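Local coordinates for RTX toxin RtxA (Vibrio vulnificus MO6-24/O, PDB 6IMP), which is a MARTX toxin whose alpha/beta hydrolase domain, the part crystallised, is probably a serine-dependent hydrolase with a substrate yet to be established, at residues D45-K49 against G137-G143; E147-Y151 against N234-S238; L255-L261 against E282-H288. One frame throughout, in Å; residues are numbered along the deposited sequence.

Contact 1. Residues D45-K49 against G137-G143; sequences DARRK and GYGESDG
Arg48, the last residue of helix 44-48, reaches across to Gly139 and Ser141 with almost its full length. Its CB, CG and CD all run beside Gly139 O. The chain stays extended from CG to NE, carrying the guanidinium into the curve of the 137-143 loop. There Arg48 NH1 bonds Gly139 O at 2.8 Å, with the acceptor in the guanidinium plane but the donor well above the carbonyl plane. NH1 and NH2 of Arg48 together grip Ser141 O end-on, NH2 at 2.7 Å and in its carbonyl plane. Arginine suits the place because its flat group can serve several backbone carbonyls of a buried loop at once.

This loop of the alpha/beta hydrolase fold leads from strand 129-133 to helix 147-164. Tyr138 to Ser141 form a type II' beta turn, and Gly139 takes its positive phi of 53°, which glycine tolerates readily. Gly139 N also bonds Arg47 O at 2.8 Å, tying the turn to the helix end.

Arg47 crosses Tyr138 at about a right angle, its CD over one ring face, 3.7 Å from the centroid. The Arg47 chain bends at chi3 (-51°), bringing NE within 2.8 Å of Gly137 O, to which it is hydrogen-bonded. Beyond the loop, Arg47 NH1 bonds Gly42 O and Tyr138 OH bonds Tyr41 O.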
# COMPACT_ATOMS: atom_id res chain seq x y z
N ASP A 45 7.28 15.02 8.59
CA ASP A 45 6.10 15.63 9.26
C ASP A 45 4.81 15.19 8.55
O ASP A 45 3.93 14.59 9.17
CB ASP A 45 6.21 17.17 9.30
CG ASP A 45 7.12 17.68 10.43
OD1 ASP A 45 7.22 17.02 11.49
OD2 ASP A 45 7.73 18.76 10.26
N ALA A 46 4.76 15.43 7.25
CA ALA A 46 3.74 14.85 6.34
C ALA A 46 3.52 13.35 6.48
O ALA A 46 2.39 12.88 6.39
CB ALA A 46 4.12 15.15 4.90
N ARG A 47 4.61 12.60 6.60
CA ARG A 47 4.56 11.14 6.65
C ARG A 47 3.89 10.65 7.92
O ARG A 47 3.22 9.62 7.91
CB ARG A 47 5.97 10.56 6.57
CG ARG A 47 6.63 10.65 5.21
CD ARG A 47 7.62 9.52 5.02
NE ARG A 47 8.56 9.43 6.13
CZ ARG A 47 9.69 10.11 6.22
NH1 ARG A 47 10.04 10.99 5.29
NH2 ARG A 47 10.47 9.93 7.28
N ARG A 48 4.13 11.37 9.01
CA ARG A 48 3.72 10.92 10.33
C ARG A 48 2.42 11.56 10.80
O ARG A 48 1.73 11.00 11.66
CB ARG A 48 4.85 11.15 11.34
CG ARG A 48 6.09 10.29 11.08
CD ARG A 48 6.92 10.13 12.34
NE ARG A 48 8.05 9.20 12.22
CZ ARG A 48 7.96 7.87 12.25
NH1 ARG A 48 6.78 7.26 12.34
NH2 ARG A 48 9.07 7.13 12.18
N LYS A 49 2.06 12.70 10.21
CA LYS A 49 0.91 13.49 10.65
C LYS A 49 -0.40 12.71 10.61
O LYS A 49 -0.68 11.99 9.65
CB LYS A 49 0.76 14.75 9.80
CG LYS A 49 -0.42 15.63 10.16
CD LYS A 49 -0.27 17.02 9.55
CE LYS A 49 -1.27 18.01 10.13
NZ LYS A 49 -1.04 18.27 11.58
N GLY A 137 8.51 4.52 9.02
CA GLY A 137 8.75 5.94 8.74
C GLY A 137 7.48 6.73 8.50
O GLY A 137 7.52 7.95 8.30
N TYR A 138 6.35 6.03 8.55
CA TYR A 138 5.05 6.59 8.25
C TYR A 138 4.18 6.47 9.47
O TYR A 138 4.24 5.46 10.19
CB TYR A 138 4.41 5.83 7.09
CG TYR A 138 4.92 6.26 5.74
CD1 TYR A 138 4.40 7.40 5.13
CD2 TYR A 138 5.89 5.53 5.07
CE1 TYR A 138 4.83 7.79 3.87
CE2 TYR A 138 6.33 5.92 3.81
CZ TYR A 138 5.80 7.05 3.22
OH TYR A 138 6.24 7.46 1.97
N GLY A 139 3.34 7.48 9.68
CA GLY A 139 2.51 7.59 10.88
C GLY A 139 3.31 7.48 12.16
O GLY A 139 4.17 8.33 12.44
N GLU A 140 3.05 6.43 12.93
CA GLU A 140 3.70 6.21 14.22
C GLU A 140 4.66 5.01 14.19
O GLU A 140 5.13 4.55 15.23
CB GLU A 140 2.64 6.04 15.33
CG GLU A 140 2.31 7.31 16.12
CD GLU A 140 1.48 7.03 17.37
OE1 GLU A 140 0.57 6.17 17.32
OE2 GLU A 140 1.73 7.67 18.42
N SER A 141 4.95 4.49 13.00
CA SER A 141 5.82 3.33 12.87
C SER A 141 7.27 3.78 12.93
O SER A 141 7.60 4.87 12.48
CB SER A 141 5.55 2.60 11.55
OG SER A 141 4.23 2.05 11.54
N ASP A 142 8.13 2.93 13.49
CA ASP A 142 9.54 3.29 13.66
C ASP A 142 10.30 3.16 12.37
O ASP A 142 10.00 2.29 11.56
CB ASP A 142 10.23 2.38 14.66
CG ASP A 142 9.80 2.65 16.07
OD1 ASP A 142 9.84 3.82 16.51
OD2 ASP A 142 9.46 1.66 16.75
N GLY A 143 11.33 3.98 12.24
CA GLY A 143 12.36 3.79 11.24
C GLY A 143 12.22 4.75 10.09
O GLY A 143 11.62 5.81 10.22

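Contact 2. Residues E147-Y151 against N234-S238; sequences EKGLY and NGQFS
Glu147 meets Gln236 and Phe237 at the start of helix 147-164, the helix that follows strand 129-133 in this alpha/beta hydrolase fold. The opposing segment links helix 224-232 to helix 239-243, for which Ser238 is the N-cap.

The polar contacts all centre on the Glu147 carboxylate. Glu147 sets CG opposite its own N (chi1 173°), and the extended chain beyond carries the carboxylate out to Gln236 and Phe237. Phe237 N donates to Glu147 OE2 at 2.8 Å in a nearly straight bond, arriving from above the carboxylate plane. Gln236 NE2 meets Glu147 OE1, also at 2.8 Å, on the anti side and tilted out of plane, although amide and carboxylate lie within 7° of parallel. Glutamate fits here because its two oxygens can take a backbone and a side-chain donor from successive residues.

The apolar contacts gather round the Phe237 ring. Phe237 CZ rests 3.6 Å from Glu147 CA, and Leu150 CD1 comes within 4.2 Å of Phe237 CE1. The Tyr151 and Phe237 rings approach obliquely, with planes 66° apart. Pro182, Met210 and Tyr41 also touch Phe237, so a large hydrocarbon ring suits this buried junction of several helices.

Tyr151, one turn along the helix from Glu147, serves both sets: its OH bonds Asn242 ND2 and donates to the anti lone pair of Glu147 OE2 at 2.7 Å.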
# COMPACT_ATOMS: atom_id res chain seq x y z
N GLU A 147 13.00 1.05 -0.34
CA GLU A 147 12.34 0.06 -1.19
C GLU A 147 12.22 -1.30 -0.49
O GLU A 147 11.14 -1.87 -0.40
CB GLU A 147 13.05 -0.09 -2.54
CG GLU A 147 12.47 -1.25 -3.37
CD GLU A 147 12.75 -1.14 -4.85
OE1 GLU A 147 13.73 -0.49 -5.24
OE2 GLU A 147 11.97 -1.72 -5.65
N LYS A 148 13.33 -1.79 0.02
CA LYS A 148 13.39 -3.17 0.51
C LYS A 148 12.80 -3.27 1.92
O LYS A 148 12.15 -4.26 2.27
CB LYS A 148 14.82 -3.71 0.45
CG LYS A 148 15.03 -4.76 -0.65
CD LYS A 148 15.18 -4.16 -2.04
CE LYS A 148 14.82 -5.17 -3.13
NZ LYS A 148 15.36 -4.79 -4.47
N GLY A 149 13.02 -2.23 2.72
CA GLY A 149 12.32 -2.11 3.99
C GLY A 149 10.80 -2.19 3.87
O GLY A 149 10.15 -2.93 4.62
N LEU A 150 10.22 -1.45 2.93
CA LEU A 150 8.77 -1.40 2.79
C LEU A 150 8.19 -2.74 2.38
O LEU A 150 7.12 -3.13 2.85
CB LEU A 150 8.36 -0.32 1.79
CG LEU A 150 8.80 1.11 2.12
CD1 LEU A 150 8.08 2.11 1.23
CD2 LEU A 150 8.56 1.46 3.58
N TYR A 151 8.91 -3.46 1.52
CA TYR A 151 8.48 -4.80 1.10
C TYR A 151 8.46 -5.75 2.28
O TYR A 151 7.59 -6.60 2.39
CB TYR A 151 9.40 -5.38 0.03
CG TYR A 151 9.43 -4.64 -1.31
CD1 TYR A 151 8.31 -4.00 -1.82
CD2 TYR A 151 10.59 -4.62 -2.07
CE1 TYR A 151 8.36 -3.35 -3.05
CE2 TYR A 151 10.65 -3.97 -3.28
CZ TYR A 151 9.54 -3.34 -3.77
OH TYR A 151 9.60 -2.71 -4.99
N ASN A 234 15.52 3.75 -11.79
CA ASN A 234 14.99 2.61 -12.55
C ASN A 234 15.02 1.31 -11.75
O ASN A 234 15.96 1.05 -11.01
CB ASN A 234 15.81 2.42 -13.84
CG ASN A 234 15.16 3.08 -15.06
OD1 ASN A 234 14.99 4.30 -15.09
ND2 ASN A 234 14.83 2.28 -16.07
N GLY A 235 13.98 0.49 -11.91
CA GLY A 235 13.89 -0.81 -11.22
C GLY A 235 13.39 -0.75 -9.78
O GLY A 235 13.28 -1.78 -9.11
N GLN A 236 13.11 0.46 -9.29
CA GLN A 236 12.54 0.64 -7.96
C GLN A 236 11.02 0.76 -8.02
O GLN A 236 10.46 1.59 -8.77
CB GLN A 236 13.15 1.86 -7.28
CG GLN A 236 14.67 1.80 -7.17
CD GLN A 236 15.22 2.46 -5.92
OE1 GLN A 236 16.16 3.25 -6.00
NE2 GLN A 236 14.68 2.11 -4.75
N PHE A 237 10.35 -0.08 -7.23
CA PHE A 237 8.89 -0.10 -7.16
C PHE A 237 8.25 -0.29 -8.55
O PHE A 237 7.24 0.35 -8.85
CB PHE A 237 8.34 1.18 -6.53
CG PHE A 237 8.87 1.49 -5.16
CD1 PHE A 237 8.37 0.84 -4.03
CD2 PHE A 237 9.81 2.49 -4.98
CE1 PHE A 237 8.84 1.14 -2.77
CE2 PHE A 237 10.28 2.81 -3.71
CZ PHE A 237 9.79 2.14 -2.60
N SER A 238 8.85 -1.14 -9.38
CA SER A 238 8.22 -1.53 -10.64
C SER A 238 7.19 -2.63 -10.39
O SER A 238 7.53 -3.69 -9.85
CB SER A 238 9.27 -2.00 -11.65
OG SER A 238 8.67 -2.68 -12.74

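Contact 3. Residues L255-L261 against E282-H288; sequences LTDNEGL and EQTFYGH
Asp257 brings its carboxylate to the edge of the His288 ring, close to the ring plane, yet Asp257 OD2 stops 3.6 Å from His288 ND1, and the carboxylate and ring planes are 70° apart. In the alpha/beta hydrolase fold an acid after a late strand and a histidine in a later loop commonly complete a catalytic triad. Here His288 NE2 bonds Ser178 OG, at an apparent nucleophile elbow, which is consistent with a Ser178-His288-Asp257 triad.

With CG of His288 anti to its own N (chi1 -174°), the ring projects so that its ND1 side faces Asp257, while NE2 is left for Ser178. Glu259, fully extended beyond CG, lies beside Gly287 and His288, its OE2 packing against Gly287 CA at 3.7 Å.

The segments belong to a beta-alpha-beta unit in which strand 252-256 is followed by helix 260-274 and the short edge strand 282-283. Thr256 pairs in parallel with Gln283, but the strands are loosely joined: Thr284 N to Thr256 O is a weak bond at 3.1 Å. Beyond the strands, Asn258 N bonds Tyr286 O at 2.9 Å and holds the two loops together. Branched Thr256 suits a strand, and it turns its OG1 to Glu266 of the crossover helix.

Gln283 crosses Thr256 at about a right angle, its CG packed against Thr256 OG1. The extended chain of Gln283 is long enough to reach beyond Thr256, where Gln283 NE2 donates to Asp257 O at 3.3 Å, almost straight at 176° and with the oxygen in the amide plane.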
# COMPACT_ATOMS: atom_id res chain seq x y z
N LEU A 255 -7.43 -0.59 -11.15
CA LEU A 255 -8.17 0.64 -11.38
C LEU A 255 -7.22 1.83 -11.40
O LEU A 255 -6.55 2.11 -10.42
CB LEU A 255 -9.23 0.83 -10.29
CG LEU A 255 -10.10 -0.41 -10.00
CD1 LEU A 255 -11.26 -0.01 -9.11
CD2 LEU A 255 -10.63 -1.06 -11.26
N THR A 256 -7.16 2.50 -12.54
CA THR A 256 -6.26 3.63 -12.71
C THR A 256 -7.00 4.96 -12.69
O THR A 256 -8.17 5.02 -13.03
CB THR A 256 -5.51 3.55 -14.05
OG1 THR A 256 -6.42 3.77 -15.13
CG2 THR A 256 -4.87 2.19 -14.20
N ASP A 257 -6.28 6.03 -12.35
CA ASP A 257 -6.85 7.38 -12.25
C ASP A 257 -6.85 8.08 -13.61
O ASP A 257 -6.35 7.53 -14.58
CB ASP A 257 -6.11 8.22 -11.20
CG ASP A 257 -4.61 8.22 -11.40
OD1 ASP A 257 -4.01 7.13 -11.53
OD2 ASP A 257 -4.02 9.32 -11.40
N ASN A 258 -7.45 9.27 -13.69
CA ASN A 258 -7.66 9.95 -14.98
C ASN A 258 -6.61 11.02 -15.26
O ASN A 258 -6.76 11.83 -16.18
CB ASN A 258 -9.08 10.55 -15.06
CG ASN A 258 -9.29 11.76 -14.14
OD1 ASN A 258 -8.35 12.26 -13.51
ND2 ASN A 258 -10.53 12.23 -14.08
N GLU A 259 -5.55 11.01 -14.46
CA GLU A 259 -4.48 12.01 -14.53
C GLU A 259 -3.23 11.30 -15.04
O GLU A 259 -3.25 10.07 -15.27
CB GLU A 259 -4.17 12.57 -13.13
CG GLU A 259 -5.33 13.31 -12.46
CD GLU A 259 -5.00 13.83 -11.07
OE1 GLU A 259 -3.93 13.49 -10.52
OE2 GLU A 259 -5.82 14.58 -10.50
N GLY A 260 -2.15 12.08 -15.22
CA GLY A 260 -0.90 11.60 -15.84
C GLY A 260 -0.38 10.24 -15.38
O GLY A 260 0.01 9.41 -16.20
N LEU A 261 -0.35 10.03 -14.07
CA LEU A 261 0.03 8.73 -13.52
C LEU A 261 -0.79 7.58 -14.11
O LEU A 261 -0.25 6.54 -14.47
CB LEU A 261 -0.11 8.74 -12.00
CG LEU A 261 0.50 7.50 -11.33
CD1 LEU A 261 2.02 7.57 -11.40
CD2 LEU A 261 0.04 7.33 -9.90
N GLU A 282 -10.44 -1.28 -15.26
CA GLU A 282 -10.58 -0.25 -16.27
C GLU A 282 -9.95 1.06 -15.81
O GLU A 282 -9.63 1.22 -14.63
CB GLU A 282 -12.07 -0.01 -16.58
CG GLU A 282 -12.84 0.69 -15.46
CD GLU A 282 -14.35 0.55 -15.58
OE1 GLU A 282 -15.08 1.18 -14.78
OE2 GLU A 282 -14.82 -0.19 -16.47
N GLN A 283 -9.80 2.00 -16.75
CA GLN A 283 -9.57 3.39 -16.38
C GLN A 283 -10.83 4.05 -15.84
O GLN A 283 -11.94 3.77 -16.27
CB GLN A 283 -9.01 4.20 -17.54
CG GLN A 283 -8.42 5.53 -17.10
CD GLN A 283 -7.67 6.24 -18.20
OE1 GLN A 283 -7.92 6.01 -19.38
NE2 GLN A 283 -6.78 7.13 -17.81
N THR A 284 -10.59 4.98 -14.92
CA THR A 284 -11.60 5.56 -14.05
C THR A 284 -11.71 7.04 -14.43
O THR A 284 -10.79 7.59 -15.02
CB THR A 284 -11.11 5.39 -12.59
OG1 THR A 284 -11.50 4.10 -12.09
CG2 THR A 284 -11.63 6.38 -11.71
N PHE A 285 -12.82 7.70 -14.09
CA PHE A 285 -12.90 9.18 -14.29
C PHE A 285 -12.54 10.06 -13.07
O PHE A 285 -12.88 11.26 -13.00
CB PHE A 285 -14.22 9.60 -14.96
CG PHE A 285 -15.45 9.06 -14.32
CD1 PHE A 285 -16.04 9.72 -13.26
CD2 PHE A 285 -16.08 7.95 -14.85
CE1 PHE A 285 -17.22 9.25 -12.70
CE2 PHE A 285 -17.25 7.47 -14.31
CZ PHE A 285 -17.82 8.11 -13.22
N TYR A 286 -11.72 9.49 -12.18
CA TYR A 286 -11.42 10.03 -10.87
C TYR A 286 -9.95 10.42 -10.82
O TYR A 286 -9.10 9.75 -11.41
CB TYR A 286 -11.70 9.00 -9.78
CG TYR A 286 -13.17 8.70 -9.60
CD1 TYR A 286 -14.07 9.70 -9.29
CD2 TYR A 286 -13.66 7.39 -9.71
CE1 TYR A 286 -15.41 9.43 -9.11
CE2 TYR A 286 -15.00 7.11 -9.54
CZ TYR A 286 -15.88 8.13 -9.23
OH TYR A 286 -17.22 7.85 -9.05
N GLY A 287 -9.66 11.52 -10.13
CA GLY A 287 -8.29 11.95 -9.87
C GLY A 287 -7.59 11.02 -8.89
O GLY A 287 -8.23 10.19 -8.24
N HIS A 288 -6.27 11.17 -8.78
CA HIS A 288 -5.43 10.24 -8.01
C HIS A 288 -5.81 10.12 -6.52
O HIS A 288 -5.75 9.03 -5.96
CB HIS A 288 -3.96 10.60 -8.15
CG HIS A 288 -3.03 9.61 -7.52
ND1 HIS A 288 -2.65 8.43 -8.14
CD2 HIS A 288 -2.41 9.61 -6.32
CE1 HIS A 288 -1.83 7.77 -7.35
NE2 HIS A 288 -1.67 8.46 -6.24

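From the N terminus, the three contacts close successive loops in series; none nests in or crosses another. Contact 1 joins helix 44-48 to the loop after strand 129-133, enclosing four strands of the sheet, from 67-73 to 129-133. The second segment of contact 1 and the first of contact 2 adjoin in sequence, though their contact centres are about 18 Å apart. Contact 2 then spans strands 172-177 and 200-204 before returning to the start of helix 147-164 from the loop before helix 239-243. Contact 3 closes the shortest loop, round helix 260-274, and binds the edge strand 282-283 to strand 252-256; its centre lies about 27 Å from that of contact 1.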